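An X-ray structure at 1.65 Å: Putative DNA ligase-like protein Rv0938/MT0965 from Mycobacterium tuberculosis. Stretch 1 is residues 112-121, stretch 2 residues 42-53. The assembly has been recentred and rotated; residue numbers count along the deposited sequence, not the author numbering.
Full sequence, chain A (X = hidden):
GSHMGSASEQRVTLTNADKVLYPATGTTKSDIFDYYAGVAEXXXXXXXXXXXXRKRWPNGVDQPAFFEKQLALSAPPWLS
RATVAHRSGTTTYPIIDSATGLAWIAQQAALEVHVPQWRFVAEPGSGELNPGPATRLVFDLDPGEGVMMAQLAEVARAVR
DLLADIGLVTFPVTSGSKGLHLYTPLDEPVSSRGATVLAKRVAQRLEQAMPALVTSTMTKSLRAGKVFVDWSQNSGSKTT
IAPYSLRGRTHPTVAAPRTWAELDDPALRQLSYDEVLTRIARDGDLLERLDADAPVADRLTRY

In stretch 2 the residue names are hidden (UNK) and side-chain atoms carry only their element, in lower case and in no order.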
# COMPACT_ATOMS: atom_id res chain seq x y z
N GLU A 112 1.23 7.22 7.12
CA GLU A 112 1.09 5.94 6.38
C GLU A 112 -0.24 5.26 6.60
O GLU A 112 -0.72 5.14 7.75
CB GLU A 112 2.22 4.99 6.74
CG GLU A 112 3.58 5.55 6.30
CD GLU A 112 4.73 4.56 6.41
OE1 GLU A 112 4.54 3.47 6.99
OE2 GLU A 112 5.86 4.91 5.97
N VAL A 113 -0.84 4.84 5.48
CA VAL A 113 -2.02 3.94 5.50
C VAL A 113 -1.58 2.59 4.90
O VAL A 113 -1.03 2.57 3.80
CB VAL A 113 -3.18 4.54 4.69
CG1 VAL A 113 -4.41 3.61 4.66
CG2 VAL A 113 -3.52 5.91 5.27
N HIS A 114 -1.81 1.50 5.63
CA HIS A 114 -1.46 0.15 5.18
C HIS A 114 -2.74 -0.67 5.10
O HIS A 114 -3.60 -0.55 5.99
CB HIS A 114 -0.53 -0.51 6.19
CG HIS A 114 0.79 0.18 6.35
ND1 HIS A 114 1.99 -0.42 6.03
CD2 HIS A 114 1.10 1.41 6.83
CE1 HIS A 114 2.98 0.42 6.30
NE2 HIS A 114 2.47 1.53 6.81
N VAL A 115 -2.89 -1.46 4.03
CA VAL A 115 -4.10 -2.31 3.89
C VAL A 115 -3.70 -3.73 3.39
O VAL A 115 -2.67 -3.90 2.70
CB VAL A 115 -5.15 -1.70 2.89
CG1 VAL A 115 -5.78 -0.39 3.47
CG2 VAL A 115 -4.52 -1.47 1.48
N PRO A 116 -4.52 -4.74 3.73
CA PRO A 116 -4.28 -6.08 3.16
C PRO A 116 -4.93 -6.21 1.78
O PRO A 116 -5.53 -5.24 1.31
CB PRO A 116 -4.95 -7.00 4.19
CG PRO A 116 -6.23 -6.16 4.63
CD PRO A 116 -5.66 -4.71 4.67
N GLN A 117 -4.78 -7.39 1.16
CA GLN A 117 -5.19 -7.60 -0.24
C GLN A 117 -6.60 -8.19 -0.35
O GLN A 117 -7.06 -8.51 -1.45
CB GLN A 117 -4.16 -8.49 -0.98
CG GLN A 117 -2.72 -8.02 -0.75
CD GLN A 117 -2.56 -6.49 -0.97
OE1 GLN A 117 -2.95 -5.96 -2.03
NE2 GLN A 117 -2.02 -5.78 0.06
N TRP A 118 -7.25 -8.32 0.81
CA TRP A 118 -8.65 -8.73 0.90
C TRP A 118 -9.56 -7.58 1.32
O TRP A 118 -9.11 -6.60 1.92
CB TRP A 118 -8.81 -9.95 1.82
CG TRP A 118 -8.29 -9.73 3.22
CD1 TRP A 118 -7.05 -10.09 3.69
CD2 TRP A 118 -8.99 -9.15 4.34
NE1 TRP A 118 -6.93 -9.78 5.02
CE2 TRP A 118 -8.11 -9.20 5.45
CE3 TRP A 118 -10.28 -8.60 4.52
CZ2 TRP A 118 -8.47 -8.71 6.72
CZ3 TRP A 118 -10.63 -8.10 5.78
CH2 TRP A 118 -9.71 -8.15 6.85
N ARG A 119 -10.85 -7.72 1.00
CA ARG A 119 -11.88 -6.80 1.50
C ARG A 119 -12.89 -7.48 2.41
O ARG A 119 -13.18 -8.69 2.26
CB ARG A 119 -12.64 -6.18 0.34
CG ARG A 119 -11.82 -5.26 -0.53
CD ARG A 119 -12.57 -4.94 -1.79
NE ARG A 119 -13.70 -4.06 -1.55
CZ ARG A 119 -13.91 -2.94 -2.25
NH1 ARG A 119 -13.06 -2.62 -3.23
NH2 ARG A 119 -14.95 -2.17 -1.99
N PHE A 120 -13.42 -6.72 3.36
CA PHE A 120 -14.63 -7.14 4.07
C PHE A 120 -15.80 -7.37 3.12
O PHE A 120 -15.96 -6.67 2.10
CB PHE A 120 -15.02 -6.07 5.09
CG PHE A 120 -14.09 -5.98 6.24
CD1 PHE A 120 -14.13 -6.92 7.26
CD2 PHE A 120 -13.19 -4.93 6.32
CE1 PHE A 120 -13.25 -6.84 8.34
CE2 PHE A 120 -12.30 -4.83 7.41
CZ PHE A 120 -12.32 -5.75 8.40
N VAL A 121 -16.63 -8.35 3.47
CA VAL A 121 -17.82 -8.62 2.68
C VAL A 121 -19.00 -8.71 3.62
O VAL A 121 -18.88 -9.30 4.70
CB VAL A 121 -17.72 -9.91 1.81
CG1 VAL A 121 -16.59 -9.82 0.81
CG2 VAL A 121 -17.60 -11.17 2.67
N UNK A 42 -8.56 9.23 -6.38
CA UNK A 42 -7.81 8.10 -6.95
C UNK A 42 -7.39 7.08 -5.90
O UNK A 42 -7.25 5.87 -6.22
c UNK A 42 -6.59 8.56 -7.81
c UNK A 42 -7.05 9.43 -8.96
c UNK A 42 -5.50 9.27 -6.95
N UNK A 43 -7.19 7.55 -4.66
CA UNK A 43 -6.74 6.66 -3.58
C UNK A 43 -7.85 5.75 -3.03
O UNK A 43 -7.61 4.59 -2.69
c UNK A 43 -6.11 7.46 -2.42
c UNK A 43 -3.85 6.22 0.86
s UNK A 43 -4.60 7.54 -0.14
c UNK A 43 -5.41 6.57 -1.41
N UNK A 44 -9.06 6.28 -2.95
CA UNK A 44 -10.12 5.58 -2.18
C UNK A 44 -10.46 4.18 -2.73
O UNK A 44 -10.64 3.23 -1.93
c UNK A 44 -12.36 8.46 -1.18
c UNK A 44 -11.00 7.07 0.40
c UNK A 44 -11.14 7.58 -1.02
c UNK A 44 -11.34 6.45 -2.03
N UNK A 45 -10.44 4.02 -4.06
CA UNK A 45 -10.88 2.77 -4.69
C UNK A 45 -9.97 1.61 -4.27
O UNK A 45 -10.39 0.45 -4.25
N UNK A 46 -8.73 1.93 -3.94
CA UNK A 46 -7.74 0.89 -3.60
C UNK A 46 -7.61 0.54 -2.12
O UNK A 46 -6.90 -0.44 -1.76
c UNK A 46 -6.33 3.01 -6.09
c UNK A 46 -6.51 1.76 -5.61
c UNK A 46 -7.01 1.76 -7.76
c UNK A 46 -6.38 1.22 -4.23
n UNK A 46 -6.95 1.00 -6.68
n UNK A 46 -6.65 2.99 -7.42
N UNK A 47 -8.30 1.33 -1.29
CA UNK A 47 -8.40 1.07 0.14
C UNK A 47 -9.85 0.80 0.61
O UNK A 47 -10.04 0.31 1.71
c UNK A 47 -6.26 2.33 0.49
c UNK A 47 -7.71 2.15 0.98
c UNK A 47 -8.41 3.50 0.82
c UNK A 47 -7.76 4.66 1.70
N UNK A 48 -10.83 1.08 -0.26
CA UNK A 48 -12.24 0.75 0.04
C UNK A 48 -12.38 -0.71 0.49
O UNK A 48 -11.80 -1.63 -0.09
c UNK A 48 -13.11 0.98 -1.19
N UNK A 49 -13.22 -0.91 1.52
CA UNK A 49 -13.53 -2.26 1.98
C UNK A 49 -12.41 -2.94 2.75
O UNK A 49 -12.58 -4.09 3.18
N UNK A 50 -11.28 -2.24 2.95
CA UNK A 50 -10.12 -2.88 3.61
C UNK A 50 -9.90 -2.30 5.01
O UNK A 50 -10.09 -1.09 5.20
n UNK A 50 -8.29 -3.23 -0.90
c UNK A 50 -9.06 -3.18 1.37
c UNK A 50 -8.87 -2.64 2.78
n UNK A 50 -8.94 -4.49 -2.71
c UNK A 50 -8.40 -4.42 -1.50
n UNK A 50 -7.93 -5.54 -0.92
c UNK A 50 -7.81 -3.01 0.46
N UNK A 51 -9.45 -3.15 5.98
CA UNK A 51 -9.08 -2.61 7.29
C UNK A 51 -7.84 -1.75 7.12
O UNK A 51 -6.84 -2.20 6.56
c UNK A 51 -8.74 -3.86 8.12
c UNK A 51 -9.17 -4.60 5.84
c UNK A 51 -8.31 -4.95 7.06
N UNK A 52 -7.90 -0.52 7.63
CA UNK A 52 -6.79 0.44 7.48
C UNK A 52 -5.91 0.45 8.73
O UNK A 52 -6.36 0.92 9.80
c UNK A 52 -7.30 1.85 7.20
N UNK A 53 -4.69 -0.06 8.58
CA UNK A 53 -3.63 0.13 9.61
C UNK A 53 -2.98 1.49 9.42
O UNK A 53 -2.63 1.83 8.30
c UNK A 53 -1.40 -0.77 10.46
c UNK A 53 -2.60 -1.02 9.53
o UNK A 53 -3.25 -2.23 9.94
O HOH W 1 -12.96 -0.14 -4.96

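Position 42 carries three side-chain carbons, one bearing the other two, and reaches nothing on stretch 1; this fork at the first carbon is Val 42. Position 43 is an unbranched chain of two carbons, a sulfur and a terminal carbon, which identifies Met 43. Fully extended, it brings CE to 4.2 Å from CB of Val 113. Four carbons forked at the second make position 44 Leu 44, which makes no contact with stretch 1. Position 45 has no side-chain atoms and is Gly 45; a water accepts from NH1 of Arg 119 (3.0 Å) and donates to the O of Gly 45 (2.7 Å).

At position 46 one carbon leads to a five-membered ring of three carbons and two nitrogens, so the residue is His 46, its CA-to-CB bond directed away from stretch 1. Position 47 has four carbons forked at the first, with one arm two carbons long: Ile 47, whose CB packs 4.0 Å from CG1 of Val 115. A single carbon at position 48, 3.7 Å from NH2 of Arg 119, is the CB of Ala 48.

Position 49 has no side chain and is Gly 49. Its phi of 74° suits glycine within the type II turn from Ile 47 to position 50, and a CB here would lie 2.5 Å from NE of Arg 119. Its O accepts a hydrogen bond from N of Phe 120 (2.8 Å).

Position 50 shows three carbons, a nitrogen, and a carbon carrying two more nitrogens: Arg 50. Its NH1 donates to O of Pro 116 (3.3 Å), while CG of Arg 119 lies over one guanidinium face. A weak bond from NE to the O of His 46 (3.2 Å) ties the side chain back to its own stretch.

Three carbons closing onto the backbone nitrogen make position 51 Pro 51. Its CD lies over the Trp 118 six-membered ring, 4.1 Å from the centroid, and its CG is 3.4 Å from CG of Pro 116. The lone carbon at position 52, 4.2 Å from CG1 of Val 113, belongs to Ala 52. At position 53 one carbon bears an oxygen and a carbon, giving Thr 53, with CB 4.0 Å from CB of His 114.

The contact combines backbone pairing with apolar packing. N of Thr 53 donates to O of His 114 (2.9 Å), and N of His 114 returns a bond to O of Thr 53 (2.8 Å), forming an antiparallel bridge. The Gly 49 and Arg 50 bonds add further polar anchors, while Pro 51 packs against Pro 116, Trp 118 and Phe 120.

Stretch 2 (42-53) VMLGHIAGRPAT
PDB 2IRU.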